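Local atomic coordinates of B-agarase (Agarivorans gilvus, PDB entry 5Z6P), a protein that is a family 50 agarase that probably hydrolyses the beta-galactosidic linkages of agarose. Residues T551-L556 / A565-L570; Q558-N563 / K575-N580. All blocks are in the same frame, centred on the assembly; numbering follows the deposited sequence.

Interaction 1: T551-L556 / A565-L570; sequences TVIEAL and ASWADL
Ile-553 and Trp-567 form the tight part of this contact. The CD1 methyl of Ile-553 lies 4.1 Å from the centroid of the Trp-567 six-membered ring and 17° off the ring normal, which makes it a CH-pi contact over one face. With CG1 anti to the backbone N (chi1 -171°), the branch runs alongside the Ser-566 backbone, CD1 of Ile-553 ending 3.5 Å from Ser-566 O. The indole also presses on the backbone of 551-556, Trp-567 CZ2 approaching Val-552 C to 3.5 Å. Leu-556 comes in obliquely, its CD1 4.1 Å from Trp-567 CZ3, and meets Leu-570 more loosely. Behind these leucines stand Tyr-550 and Leu-546 of helix 537-550.

Toward solvent the contact thins out to one polar link. Trp-567 NE1 donates to Thr-551 O over 3.2 Å, and the N-H...O angle of 141° shows a bent bond; the nitrogen stands above the carbonyl plane, away from the lone-pair directions. The CB atoms of exposed Thr-551 and Val-552 point away from 565-570.

Both segments are helix starts, with Val-552 and Ser-566 as N-caps. Ser-566 OG accepts from Asp-569 N at 3.1 Å, while Asp-569 OD2 accepts a hydrogen bond from Ala-565 N. Two consecutive short helices, 553-560 and 567-572, thus pack through their first turns, the second N-capped by the Ser-566 side chain.

Interaction 2: Q558-N563 / K575-N580; sequences QSWQTN and KGLTHN
Ser-559 meets Asn-580 through its backbone: Asn-580 ND2 donates to Ser-559 O over 3.3 Å. The donor lies in the carbonyl plane on a lone pair, but the N-H...O angle of 136° shows a bent bond; the acceptor is also tilted from the Asn-580 amide plane. With Asn-580 CG placed between its backbone N and carbonyl carbon (chi1 56°), the amide can serve two helices, ND2 reaching back to the end of helix 553-560 while OD1 caps Gln-583 N.

Next, Trp-560 sets its six-membered ring obliquely against Leu-577, whose CD2 is 4.1 Å from Trp-560 CE3. The Trp-560 carbonyl is linked only loosely, through a water that accepts from Thr-578 N at 3.0 Å and donates weakly to Trp-560 O.

At Gln-561 the chain leaves the helix with positive phi, and CG passes 4.2 Å from Asn-580 ND2. Thr-562 then adds a looser methyl contact, CG2 to Leu-577 CD2 at 4.4 Å.

The 575-580 loop follows helix 567-572, packs against the end of helix 553-560 and leads into helix 581-609, where Asp-586 receives Trp-560 NE1 and Tyr-587 touches Leu-577; Leu-529 of helix 523-530 packs on both Trp-560 and Leu-577.

From the N terminus, the chain leaves helix 537-550, enters helix 553-560 at 551-556 and leaves it at 558-563. It then returns at 565-570, where interaction 1 closes a loop with eight residues between its segments, and after helix 567-572 reaches 575-580, where interaction 2 closes one with eleven. The segments alternate, so the two loops cross and neither nests in the other. Helix 553-560 is common to both, its start held in interaction 1 and its end in interaction 2. The contacts touch through Leu-556 CD2 and Thr-562 OG1, 3.7 Å apart, and through Leu-570 with Trp-560, which joins helices 567-572 and 553-560; interaction 2 brings in the loop before helix 581-609.

Interaction 1: T551-L556 / A565-L570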
ATOM      1  N   THR A 551      -9.220 -37.329  18.940  1.00 14.50           N
ATOM      2  CA  THR A 551      -8.689 -38.521  19.631  1.00 16.47           C
ATOM      3  C   THR A 551      -8.484 -39.746  18.733  1.00 16.81           C
ATOM      4  O   THR A 551      -7.384 -40.282  18.661  1.00 14.21           O
ATOM      5  CB  THR A 551      -9.573 -38.953  20.819  1.00 15.28           C
ATOM      6  OG1 THR A 551     -10.022 -37.801  21.543  1.00 17.29           O
ATOM      7  CG2 THR A 551      -8.772 -39.856  21.745  1.00 17.96           C
ATOM      8  N   VAL A 552      -9.546 -40.200  18.077  1.00 17.98           N
ATOM      9  CA  VAL A 552      -9.444 -41.324  17.153  1.00 16.23           C
ATOM     10  C   VAL A 552      -9.724 -40.837  15.732  1.00 16.97           C
ATOM     11  O   VAL A 552     -10.507 -39.901  15.529  1.00 17.54           O
ATOM     12  CB  VAL A 552     -10.414 -42.483  17.536  1.00 18.12           C
ATOM     13  CG1 VAL A 552     -10.034 -43.082  18.895  1.00 18.34           C
ATOM     14  CG2 VAL A 552     -11.845 -42.003  17.570  1.00 17.93           C
ATOM     15  N   ILE A 553      -9.067 -41.463  14.758  1.00 17.67           N
ATOM     16  CA  ILE A 553      -9.189 -41.064  13.355  1.00 15.74           C
ATOM     17  C   ILE A 553     -10.627 -41.220  12.837  1.00 18.99           C
ATOM     18  O   ILE A 553     -11.081 -40.454  11.996  1.00 20.37           O
ATOM     19  CB  ILE A 553      -8.181 -41.869  12.462  1.00 15.10           C
ATOM     20  CG1 ILE A 553      -8.133 -41.304  11.045  1.00 17.05           C
ATOM     21  CG2 ILE A 553      -8.478 -43.354  12.481  1.00 20.22           C
ATOM     22  CD1 ILE A 553      -7.450 -39.975  10.984  1.00 15.51           C
ATOM     23  N   GLU A 554     -11.355 -42.192  13.376  1.00 18.20           N
ATOM     24  CA  GLU A 554     -12.742 -42.413  13.004  1.00 19.58           C
ATOM     25  C   GLU A 554     -13.611 -41.185  13.289  1.00 21.98           C
ATOM     26  O   GLU A 554     -14.492 -40.835  12.506  1.00 20.51           O
ATOM     27  CB  GLU A 554     -13.299 -43.634  13.750  1.00 21.43           C
ATOM     28  CG  GLU A 554     -12.758 -44.965  13.246  1.00 21.73           C
ATOM     29  CD  GLU A 554     -11.466 -45.449  13.929  1.00 27.58           C
ATOM     30  OE1 GLU A 554     -10.879 -44.736  14.766  1.00 21.87           O
ATOM     31  OE2 GLU A 554     -11.026 -46.571  13.608  1.00 31.25           O
ATOM     32  N   ALA A 555     -13.340 -40.519  14.402  1.00 18.86           N
ATOM     33  CA  ALA A 555     -14.074 -39.321  14.763  1.00 17.67           C
ATOM     34  C   ALA A 555     -13.769 -38.150  13.804  1.00 18.68           C
ATOM     35  O   ALA A 555     -14.657 -37.375  13.449  1.00 17.54           O
ATOM     36  CB  ALA A 555     -13.760 -38.938  16.203  1.00 18.92           C
ATOM     37  N   LEU A 556     -12.522 -38.028  13.375  1.00 19.51           N
ATOM     38  CA  LEU A 556     -12.200 -37.051  12.340  1.00 17.96           C
ATOM     39  C   LEU A 556     -12.919 -37.403  11.026  1.00 17.37           C
ATOM     40  O   LEU A 556     -13.463 -36.531  10.355  1.00 16.64           O
ATOM     41  CB  LEU A 556     -10.689 -36.965  12.111  1.00 16.15           C
ATOM     42  CG  LEU A 556     -10.351 -36.041  10.938  1.00 14.50           C
ATOM     43  CD1 LEU A 556      -9.178 -35.136  11.287  1.00 19.53           C
ATOM     44  CD2 LEU A 556     -10.033 -36.855   9.703  1.00 18.40           C
ATOM     45  N   ALA A 565      -7.211 -43.861   7.066  1.00 21.30           N
ATOM     46  CA  ALA A 565      -6.936 -45.108   7.782  1.00 20.20           C
ATOM     47  C   ALA A 565      -6.367 -44.912   9.195  1.00 22.27           C
ATOM     48  O   ALA A 565      -6.549 -45.757  10.057  1.00 20.65           O
ATOM     49  CB  ALA A 565      -5.980 -45.977   6.964  1.00 17.44           C
ATOM     50  N   SER A 566      -5.674 -43.804   9.426  1.00 18.17           N
ATOM     51  CA  SER A 566      -4.937 -43.614  10.671  1.00 18.27           C
ATOM     52  C   SER A 566      -4.435 -42.195  10.763  1.00 19.28           C
ATOM     53  O   SER A 566      -4.523 -41.436   9.803  1.00 20.02           O
ATOM     54  CB  SER A 566      -3.738 -44.566  10.752  1.00 19.95           C
ATOM     55  OG  SER A 566      -2.802 -44.267   9.717  1.00 22.58           O
ATOM     56  N   TRP A 567      -3.870 -41.853  11.909  1.00 18.00           N
ATOM     57  CA  TRP A 567      -3.284 -40.537  12.073  1.00 17.93           C
ATOM     58  C   TRP A 567      -2.077 -40.409  11.146  1.00 16.53           C
ATOM     59  O   TRP A 567      -1.821 -39.354  10.607  1.00 16.51           O
ATOM     60  CB  TRP A 567      -2.921 -40.294  13.539  1.00 16.63           C
ATOM     61  CG  TRP A 567      -4.161 -40.100  14.376  1.00 15.51           C
ATOM     62  CD1 TRP A 567      -4.609 -40.911  15.367  1.00 14.76           C
ATOM     63  CD2 TRP A 567      -5.127 -39.043  14.251  1.00 14.68           C
ATOM     64  NE1 TRP A 567      -5.783 -40.425  15.884  1.00 16.53           N
ATOM     65  CE2 TRP A 567      -6.128 -39.275  15.215  1.00 16.70           C
ATOM     66  CE3 TRP A 567      -5.231 -37.911  13.436  1.00 15.48           C
ATOM     67  CZ2 TRP A 567      -7.229 -38.424  15.387  1.00 15.37           C
ATOM     68  CZ3 TRP A 567      -6.332 -37.056  13.600  1.00 15.87           C
ATOM     69  CH2 TRP A 567      -7.314 -37.323  14.570  1.00 15.32           C
ATOM     70  N   ALA A 568      -1.369 -41.515  10.957  1.00 18.64           N
ATOM     71  CA  ALA A 568      -0.231 -41.575  10.053  1.00 16.79           C
ATOM     72  C   ALA A 568      -0.685 -41.261   8.623  1.00 18.74           C
ATOM     73  O   ALA A 568       0.028 -40.609   7.880  1.00 17.19           O
ATOM     74  CB  ALA A 568       0.455 -42.956  10.128  1.00 16.47           C
ATOM     75  N   ASP A 569      -1.893 -41.691   8.272  1.00 21.60           N
ATOM     76  CA  ASP A 569      -2.460 -41.436   6.951  1.00 20.13           C
ATOM     77  C   ASP A 569      -2.751 -39.948   6.763  1.00 19.54           C
ATOM     78  O   ASP A 569      -2.524 -39.383   5.688  1.00 19.41           O
ATOM     79  CB  ASP A 569      -3.731 -42.272   6.742  1.00 22.14           C
ATOM     80  CG  ASP A 569      -4.086 -42.458   5.263  1.00 25.77           C
ATOM     81  OD1 ASP A 569      -3.260 -42.112   4.405  1.00 28.74           O
ATOM     82  OD2 ASP A 569      -5.189 -42.963   4.960  1.00 28.01           O
ATOM     83  N   LEU A 570      -3.245 -39.309   7.815  1.00 20.29           N
ATOM     84  CA  LEU A 570      -3.417 -37.861   7.810  1.00 16.54           C
ATOM     85  C   LEU A 570      -2.085 -37.172   7.635  1.00 14.94           C
ATOM     86  O   LEU A 570      -1.936 -36.279   6.823  1.00 15.19           O
ATOM     87  CB  LEU A 570      -4.045 -37.381   9.110  1.00 14.93           C
ATOM     88  CG  LEU A 570      -4.207 -35.866   9.229  1.00 13.09           C
ATOM     89  CD1 LEU A 570      -5.056 -35.345   8.119  1.00 13.83           C
ATOM     90  CD2 LEU A 570      -4.823 -35.500  10.573  1.00 13.70           C
TER

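Interaction 2: Q558-N563 / K575-N580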
ATOM      1  N   GLN A 558     -15.700 -39.035  10.558  1.00 24.81           N
ATOM      2  CA  GLN A 558     -17.110 -38.699  10.746  1.00 23.88           C
ATOM      3  C   GLN A 558     -17.366 -37.212  10.482  1.00 25.59           C
ATOM      4  O   GLN A 558     -18.282 -36.840   9.760  1.00 25.36           O
ATOM      5  CB  GLN A 558     -17.545 -39.057  12.172  1.00 25.14           C
ATOM      6  CG  GLN A 558     -19.045 -39.235  12.386  1.00 37.97           C
ATOM      7  CD  GLN A 558     -19.753 -39.842  11.184  1.00 45.96           C
ATOM      8  OE1 GLN A 558     -20.551 -39.182  10.512  1.00 44.21           O
ATOM      9  NE2 GLN A 558     -19.463 -41.113  10.908  1.00 46.54           N
ATOM     10  N   SER A 559     -16.525 -36.374  11.072  1.00 24.57           N
ATOM     11  CA  SER A 559     -16.650 -34.926  10.960  1.00 22.26           C
ATOM     12  C   SER A 559     -16.252 -34.401   9.580  1.00 20.89           C
ATOM     13  O   SER A 559     -16.949 -33.570   9.015  1.00 21.45           O
ATOM     14  CB  SER A 559     -15.814 -34.265  12.052  1.00 20.37           C
ATOM     15  OG  SER A 559     -15.591 -32.899  11.786  1.00 23.14           O
ATOM     16  N   TRP A 560     -15.141 -34.902   9.045  1.00 20.95           N
ATOM     17  CA  TRP A 560     -14.627 -34.442   7.760  1.00 23.14           C
ATOM     18  C   TRP A 560     -15.282 -35.132   6.562  1.00 26.61           C
ATOM     19  O   TRP A 560     -15.110 -34.688   5.439  1.00 24.47           O
ATOM     20  CB  TRP A 560     -13.116 -34.660   7.671  1.00 20.66           C
ATOM     21  CG  TRP A 560     -12.314 -33.689   8.427  1.00 17.30           C
ATOM     22  CD1 TRP A 560     -12.736 -32.900   9.450  1.00 16.66           C
ATOM     23  CD2 TRP A 560     -10.937 -33.378   8.216  1.00 17.20           C
ATOM     24  NE1 TRP A 560     -11.711 -32.129   9.900  1.00 18.81           N
ATOM     25  CE2 TRP A 560     -10.595 -32.398   9.161  1.00 16.44           C
ATOM     26  CE3 TRP A 560      -9.965 -33.845   7.332  1.00 18.94           C
ATOM     27  CZ2 TRP A 560      -9.314 -31.868   9.240  1.00 18.66           C
ATOM     28  CZ3 TRP A 560      -8.698 -33.314   7.405  1.00 15.62           C
ATOM     29  CH2 TRP A 560      -8.377 -32.338   8.362  1.00 14.63           C
ATOM     30  N   GLN A 561     -16.014 -36.213   6.820  1.00 25.64           N
ATOM     31  CA  GLN A 561     -16.564 -37.078   5.775  1.00 27.03           C
ATOM     32  C   GLN A 561     -15.440 -37.601   4.891  1.00 23.88           C
ATOM     33  O   GLN A 561     -15.509 -37.523   3.672  1.00 26.97           O
ATOM     34  CB  GLN A 561     -17.625 -36.343   4.950  1.00 29.13           C
ATOM     35  CG  GLN A 561     -18.896 -35.966   5.730  1.00 29.49           C
ATOM     36  CD  GLN A 561     -19.698 -37.174   6.216  1.00 41.68           C
ATOM     37  OE1 GLN A 561     -19.440 -38.309   5.821  1.00 49.29           O
ATOM     38  NE2 GLN A 561     -20.672 -36.927   7.087  1.00 47.63           N
ATOM     39  N   THR A 562     -14.390 -38.105   5.537  1.00 25.22           N
ATOM     40  CA  THR A 562     -13.231 -38.678   4.868  1.00 23.44           C
ATOM     41  C   THR A 562     -13.090 -40.157   5.228  1.00 23.34           C
ATOM     42  O   THR A 562     -13.808 -40.646   6.078  1.00 24.89           O
ATOM     43  CB  THR A 562     -11.931 -37.942   5.250  1.00 25.24           C
ATOM     44  OG1 THR A 562     -11.802 -37.914   6.680  1.00 24.50           O
ATOM     45  CG2 THR A 562     -11.931 -36.507   4.690  1.00 20.94           C
ATOM     46  N   ASN A 563     -12.167 -40.862   4.584  1.00 24.74           N
ATOM     47  CA  ASN A 563     -11.938 -42.273   4.898  1.00 25.02           C
ATOM     48  C   ASN A 563     -10.477 -42.535   5.236  1.00 25.20           C
ATOM     49  O   ASN A 563      -9.881 -43.459   4.695  1.00 25.78           O
ATOM     50  CB  ASN A 563     -12.336 -43.194   3.727  1.00 28.60           C
ATOM     51  CG  ASN A 563     -13.690 -42.862   3.132  1.00 30.91           C
ATOM     52  OD1 ASN A 563     -13.794 -42.556   1.945  1.00 37.49           O
ATOM     53  ND2 ASN A 563     -14.732 -42.939   3.937  1.00 30.63           N
ATOM     54  N   LYS A 575      -5.534 -34.218   0.523  1.00 22.42           N
ATOM     55  CA  LYS A 575      -5.868 -33.239  -0.499  1.00 21.22           C
ATOM     56  C   LYS A 575      -7.294 -33.476  -0.970  1.00 28.23           C
ATOM     57  O   LYS A 575      -7.893 -34.502  -0.659  1.00 25.51           O
ATOM     58  CB  LYS A 575      -4.897 -33.335  -1.678  1.00 29.19           C
ATOM     59  CG  LYS A 575      -3.476 -32.943  -1.351  1.00 26.46           C
ATOM     60  CD  LYS A 575      -2.567 -33.127  -2.537  1.00 29.82           C
ATOM     61  CE  LYS A 575      -1.132 -32.835  -2.154  1.00 28.38           C
ATOM     62  NZ  LYS A 575      -0.180 -33.077  -3.274  1.00 35.45           N
ATOM     63  N   GLY A 576      -7.834 -32.527  -1.725  1.00 31.74           N
ATOM     64  CA  GLY A 576      -9.174 -32.667  -2.256  1.00 30.02           C
ATOM     65  C   GLY A 576     -10.246 -32.633  -1.183  1.00 30.62           C
ATOM     66  O   GLY A 576     -11.288 -33.274  -1.317  1.00 30.10           O
ATOM     67  N   LEU A 577      -9.986 -31.874  -0.119  1.00 26.14           N
ATOM     68  CA  LEU A 577     -10.930 -31.730   0.978  1.00 24.92           C
ATOM     69  C   LEU A 577     -12.136 -30.943   0.490  1.00 26.63           C
ATOM     70  O   LEU A 577     -11.999 -30.030  -0.319  1.00 25.07           O
ATOM     71  CB  LEU A 577     -10.275 -31.034   2.177  1.00 22.44           C
ATOM     72  CG  LEU A 577      -9.071 -31.735   2.823  1.00 26.96           C
ATOM     73  CD1 LEU A 577      -8.471 -30.867   3.918  1.00 23.89           C
ATOM     74  CD2 LEU A 577      -9.435 -33.113   3.366  1.00 18.31           C
ATOM     75  N   THR A 578     -13.318 -31.301   0.969  1.00 26.85           N
ATOM     76  CA  THR A 578     -14.534 -30.679   0.468  1.00 29.92           C
ATOM     77  C   THR A 578     -14.821 -29.349   1.165  1.00 28.92           C
ATOM     78  O   THR A 578     -15.654 -28.580   0.704  1.00 29.24           O
ATOM     79  CB  THR A 578     -15.743 -31.617   0.624  1.00 33.13           C
ATOM     80  OG1 THR A 578     -16.097 -31.735   2.010  1.00 36.27           O
ATOM     81  CG2 THR A 578     -15.409 -32.994   0.065  1.00 32.26           C
ATOM     82  N   HIS A 579     -14.125 -29.095   2.270  1.00 27.18           N
ATOM     83  CA  HIS A 579     -14.286 -27.864   3.034  1.00 20.63           C
ATOM     84  C   HIS A 579     -15.700 -27.716   3.615  1.00 23.42           C
ATOM     85  O   HIS A 579     -16.328 -26.686   3.421  1.00 24.04           O
ATOM     86  CB  HIS A 579     -13.967 -26.633   2.169  1.00 23.47           C
ATOM     87  CG  HIS A 579     -12.645 -26.686   1.467  1.00 23.09           C
ATOM     88  ND1 HIS A 579     -11.580 -27.442   1.921  1.00 23.43           N
ATOM     89  CD2 HIS A 579     -12.209 -26.083   0.338  1.00 23.86           C
ATOM     90  CE1 HIS A 579     -10.557 -27.300   1.104  1.00 22.75           C
ATOM     91  NE2 HIS A 579     -10.912 -26.475   0.133  1.00 25.54           N
ATOM     92  N   ASN A 580     -16.203 -28.713   4.345  1.00 24.68           N
ATOM     93  CA  ASN A 580     -17.516 -28.559   4.969  1.00 22.11           C
ATOM     94  C   ASN A 580     -17.399 -27.650   6.180  1.00 23.08           C
ATOM     95  O   ASN A 580     -16.322 -27.137   6.460  1.00 25.91           O
ATOM     96  CB  ASN A 580     -18.140 -29.924   5.336  1.00 25.55           C
ATOM     97  CG  ASN A 580     -17.249 -30.785   6.238  1.00 23.12           C
ATOM     98  OD1 ASN A 580     -16.453 -30.286   7.020  1.00 25.66           O
ATOM     99  ND2 ASN A 580     -17.395 -32.089   6.118  1.00 21.55           N
TER
HETATM  100  O   HOH W   1     -13.258 -33.736   2.767  1.00 25.21           O